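Local coordinates for protein aminoglycoside N(3)-acetyltransferase (Streptomyces griseus, PDB 7LAP) that probably transfers an acetyl group to the 3-amino group of aminoglycoside antibiotics and so confers resistance to them, at residues B[11-22]-B[48-56]. Sequence-based numbering, arbitrary orientation.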
loop_
_atom_site.group_PDB
_atom_site.type_symbol
_atom_site.label_atom_id
_atom_site.label_comp_id
_atom_site.label_asym_id
_atom_site.label_seq_id
_atom_site.Cartn_x
_atom_site.Cartn_y
_atom_site.Cartn_z
ATOM N N GLU B 11 3.268 -16.938 6.369
ATOM C CA GLU B 11 2.545 -17.851 5.490
ATOM C C GLU B 11 2.148 -19.128 6.221
ATOM O O GLU B 11 1.016 -19.586 6.081
ATOM C CB GLU B 11 3.371 -18.179 4.249
ATOM C CG GLU B 11 3.364 -17.061 3.201
ATOM C CD GLU B 11 4.488 -17.197 2.192
ATOM O OE1 GLU B 11 5.252 -18.198 2.264
ATOM O OE2 GLU B 11 4.629 -16.282 1.351
ATOM N N THR B 12 3.057 -19.696 7.028
ATOM C CA THR B 12 2.752 -20.917 7.776
ATOM C C THR B 12 1.576 -20.716 8.722
ATOM O O THR B 12 0.678 -21.560 8.798
ATOM C CB THR B 12 3.973 -21.366 8.562
ATOM O OG1 THR B 12 5.029 -21.638 7.642
ATOM C CG2 THR B 12 3.660 -22.622 9.366
ATOM N N GLU B 13 1.553 -19.593 9.436
ATOM C CA GLU B 13 0.473 -19.356 10.386
ATOM C C GLU B 13 -0.856 -19.131 9.686
ATOM O O GLU B 13 -1.895 -19.586 10.168
ATOM C CB GLU B 13 0.791 -18.163 11.281
ATOM C CG GLU B 13 -0.250 -18.020 12.381
ATOM C CD GLU B 13 0.370 -17.850 13.746
ATOM O OE1 GLU B 13 0.357 -16.722 14.279
ATOM O OE2 GLU B 13 0.910 -18.849 14.259
ATOM N N LEU B 14 -0.848 -18.428 8.551
ATOM C CA LEU B 14 -2.103 -18.208 7.850
ATOM C C LEU B 14 -2.627 -19.505 7.229
ATOM O O LEU B 14 -3.837 -19.759 7.256
ATOM C CB LEU B 14 -1.938 -17.115 6.793
ATOM C CG LEU B 14 -1.662 -15.704 7.345
ATOM C CD1 LEU B 14 -1.411 -14.698 6.231
ATOM C CD2 LEU B 14 -2.790 -15.252 8.226
ATOM N N LEU B 15 -1.739 -20.313 6.643
ATOM C CA LEU B 15 -2.163 -21.609 6.109
ATOM C C LEU B 15 -2.782 -22.474 7.208
ATOM O O LEU B 15 -3.852 -23.056 7.022
ATOM C CB LEU B 15 -0.973 -22.322 5.474
ATOM C CG LEU B 15 -0.512 -21.764 4.113
ATOM C CD1 LEU B 15 0.867 -22.329 3.770
ATOM C CD2 LEU B 15 -1.541 -22.062 3.029
ATOM N N ARG B 16 -2.147 -22.505 8.376
ATOM C CA ARG B 16 -2.684 -23.275 9.493
ATOM C C ARG B 16 -4.061 -22.766 9.874
ATOM O O ARG B 16 -4.989 -23.558 10.051
ATOM C CB ARG B 16 -1.726 -23.216 10.687
ATOM C CG ARG B 16 -2.165 -24.062 11.868
ATOM C CD ARG B 16 -1.252 -23.843 13.084
ATOM N NE ARG B 16 0.142 -24.197 12.803
ATOM C CZ ARG B 16 1.176 -23.360 12.922
ATOM N NH1 ARG B 16 0.985 -22.094 13.302
ATOM N NH2 ARG B 16 2.407 -23.789 12.649
ATOM N N ARG B 17 -4.223 -21.436 9.919
ATOM C CA ARG B 17 -5.463 -20.830 10.385
ATOM C C ARG B 17 -6.653 -21.237 9.520
ATOM O O ARG B 17 -7.743 -21.504 10.037
ATOM C CB ARG B 17 -5.320 -19.306 10.386
ATOM C CG ARG B 17 -6.597 -18.594 10.673
ATOM C CD ARG B 17 -6.421 -17.073 10.838
ATOM N NE ARG B 17 -7.715 -16.451 11.138
ATOM C CZ ARG B 17 -8.196 -16.282 12.381
ATOM N NH1 ARG B 17 -7.493 -16.664 13.440
ATOM N NH2 ARG B 17 -9.382 -15.717 12.569
ATOM N N SER B 18 -6.489 -21.236 8.201
ATOM C CA SER B 18 -7.586 -21.611 7.311
ATOM C C SER B 18 -7.519 -23.064 6.843
ATOM O O SER B 18 -8.309 -23.456 5.976
ATOM C CB SER B 18 -7.626 -20.677 6.098
ATOM O OG SER B 18 -6.361 -20.516 5.510
ATOM N N ASP B 19 -6.600 -23.858 7.382
ATOM C CA ASP B 19 -6.378 -25.240 6.931
ATOM C C ASP B 19 -6.139 -25.313 5.421
ATOM O O ASP B 19 -6.691 -26.156 4.713
ATOM C CB ASP B 19 -7.539 -26.144 7.334
ATOM C CG ASP B 19 -7.124 -27.600 7.395
ATOM O OD1 ASP B 19 -6.003 -27.897 7.898
ATOM O OD2 ASP B 19 -7.917 -28.442 6.934
ATOM N N GLY B 20 -5.293 -24.423 4.929
ATOM C CA GLY B 20 -4.911 -24.450 3.548
ATOM C C GLY B 20 -5.343 -23.176 2.869
ATOM O O GLY B 20 -6.042 -22.343 3.463
ATOM N N PRO B 21 -4.937 -23.018 1.604
ATOM C CA PRO B 21 -5.280 -21.807 0.841
ATOM C C PRO B 21 -6.779 -21.551 0.772
ATOM O O PRO B 21 -7.595 -22.471 0.662
ATOM C CB PRO B 21 -4.725 -22.093 -0.567
ATOM C CG PRO B 21 -3.722 -23.239 -0.377
ATOM C CD PRO B 21 -4.258 -24.036 0.785
ATOM N N VAL B 22 -7.132 -20.280 0.807
ATOM C CA VAL B 22 -8.512 -19.833 0.650
ATOM C C VAL B 22 -8.625 -19.243 -0.749
ATOM O O VAL B 22 -7.877 -18.319 -1.091
ATOM C CB VAL B 22 -8.892 -18.801 1.724
ATOM C CG1 VAL B 22 -10.265 -18.299 1.481
ATOM C CG2 VAL B 22 -8.779 -19.433 3.173
ATOM N N LEU B 48 -7.704 -8.870 6.579
ATOM C CA LEU B 48 -7.393 -9.888 5.589
ATOM C C LEU B 48 -6.795 -11.147 6.219
ATOM O O LEU B 48 -7.156 -12.259 5.836
ATOM C CB LEU B 48 -6.445 -9.304 4.534
ATOM C CG LEU B 48 -5.900 -10.236 3.447
ATOM C CD1 LEU B 48 -7.043 -10.823 2.563
ATOM C CD2 LEU B 48 -4.904 -9.456 2.555
ATOM N N SER B 49 -5.873 -11.007 7.172
ATOM C CA SER B 49 -5.262 -12.202 7.758
ATOM C C SER B 49 -6.262 -13.052 8.537
ATOM O O SER B 49 -6.018 -14.243 8.748
ATOM C CB SER B 49 -4.107 -11.804 8.683
ATOM O OG SER B 49 -3.117 -11.152 7.922
ATOM N N ALA B 50 -7.356 -12.456 9.018
ATOM C CA ALA B 50 -8.370 -13.231 9.735
ATOM C C ALA B 50 -8.994 -14.282 8.828
ATOM O O ALA B 50 -9.421 -15.335 9.305
ATOM C CB ALA B 50 -9.474 -12.303 10.270
ATOM N N ILE B 51 -9.070 -14.004 7.523
ATOM C CA ILE B 51 -9.604 -14.985 6.578
ATOM C C ILE B 51 -8.709 -16.219 6.520
ATOM O O ILE B 51 -9.194 -17.345 6.381
ATOM C CB ILE B 51 -9.771 -14.345 5.185
ATOM C CG1 ILE B 51 -10.706 -13.141 5.263
ATOM C CG2 ILE B 51 -10.311 -15.354 4.159
ATOM C CD1 ILE B 51 -10.821 -12.307 3.911
ATOM N N GLY B 52 -7.396 -16.028 6.638
ATOM C CA GLY B 52 -6.432 -17.095 6.476
ATOM C C GLY B 52 -5.474 -16.764 5.348
ATOM O O GLY B 52 -5.297 -15.588 4.994
ATOM N N TYR B 53 -4.923 -17.813 4.739
ATOM C CA TYR B 53 -4.001 -17.608 3.613
ATOM C C TYR B 53 -4.837 -17.451 2.351
ATOM O O TYR B 53 -5.398 -18.425 1.837
ATOM C CB TYR B 53 -2.996 -18.764 3.490
ATOM C CG TYR B 53 -2.114 -18.511 2.283
ATOM C CD1 TYR B 53 -1.028 -17.644 2.348
ATOM C CD2 TYR B 53 -2.422 -19.083 1.050
ATOM C CE1 TYR B 53 -0.245 -17.371 1.193
ATOM C CE2 TYR B 53 -1.666 -18.810 -0.087
ATOM C CZ TYR B 53 -0.582 -17.962 -0.024
ATOM O OH TYR B 53 0.131 -17.714 -1.212
ATOM N N VAL B 54 -4.967 -16.224 1.848
ATOM C CA VAL B 54 -5.819 -15.977 0.695
ATOM C C VAL B 54 -4.945 -16.016 -0.556
ATOM O O VAL B 54 -4.031 -15.200 -0.712
ATOM C CB VAL B 54 -6.574 -14.645 0.809
ATOM C CG1 VAL B 54 -7.323 -14.356 -0.531
ATOM C CG2 VAL B 54 -7.583 -14.695 1.950
ATOM N N SER B 55 -5.221 -16.976 -1.437
ATOM C CA SER B 55 -4.428 -17.202 -2.647
ATOM C C SER B 55 -4.655 -16.039 -3.605
ATOM O O SER B 55 -5.697 -15.964 -4.266
ATOM C CB SER B 55 -4.829 -18.531 -3.285
ATOM O OG SER B 55 -4.192 -18.738 -4.537
ATOM N N GLY B 56 -3.702 -15.119 -3.678
ATOM C CA GLY B 56 -3.839 -13.950 -4.534
ATOM C C GLY B 56 -4.108 -12.663 -3.796
ATOM O O GLY B 56 -4.228 -11.611 -4.442
#
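Val-22 and Val-54 form a single beta bridge, with Val-22 N donating to Tyr-53 O (2.7 Å) and Ser-55 N to Val-22 O (3.0 Å). The helix ending near Ser-18 leads into this bridge through a Schellman motif at Asp-19. Ser-18 OG, placed between its own backbone N and carbonyl carbon (chi1 48°), accepts the bond from Tyr-53 N at 3.2 Å. Gly-52 has positive phi, and its CA lies 3.6 Å from Ser-18 OG.

The Tyr-53 side chain lies alongside Leu-15, whose CD2 comes to 3.6 Å from Tyr-53 CB, while Pro-21 CA meets the ring edge in its plane. Leu-14 CD2 comes to 3.4 Å from Ser-49 O, and Leu-14 CB packs against Tyr-53 CB. Arg-17, extended from CG to NE, delivers NE to Ala-50 O at 2.7 Å. That hydrogen bond is nearly straight (N-H...O 167°) and the oxygen lies in the guanidinium plane, yet the donor stands above the carbonyl plane; NH2 adds a weak second bond.

The contact ties helix 7-18 to helix 48-51 and the loop that follows it, just after strand 41-46. Val-22 and Val-54 both pack on Ile-27 of helix 24-34, Ile-51 reaches helix 58-69 and strand 266-272, and Pro-86 of the second subunit packs on Glu-11 and Tyr-53.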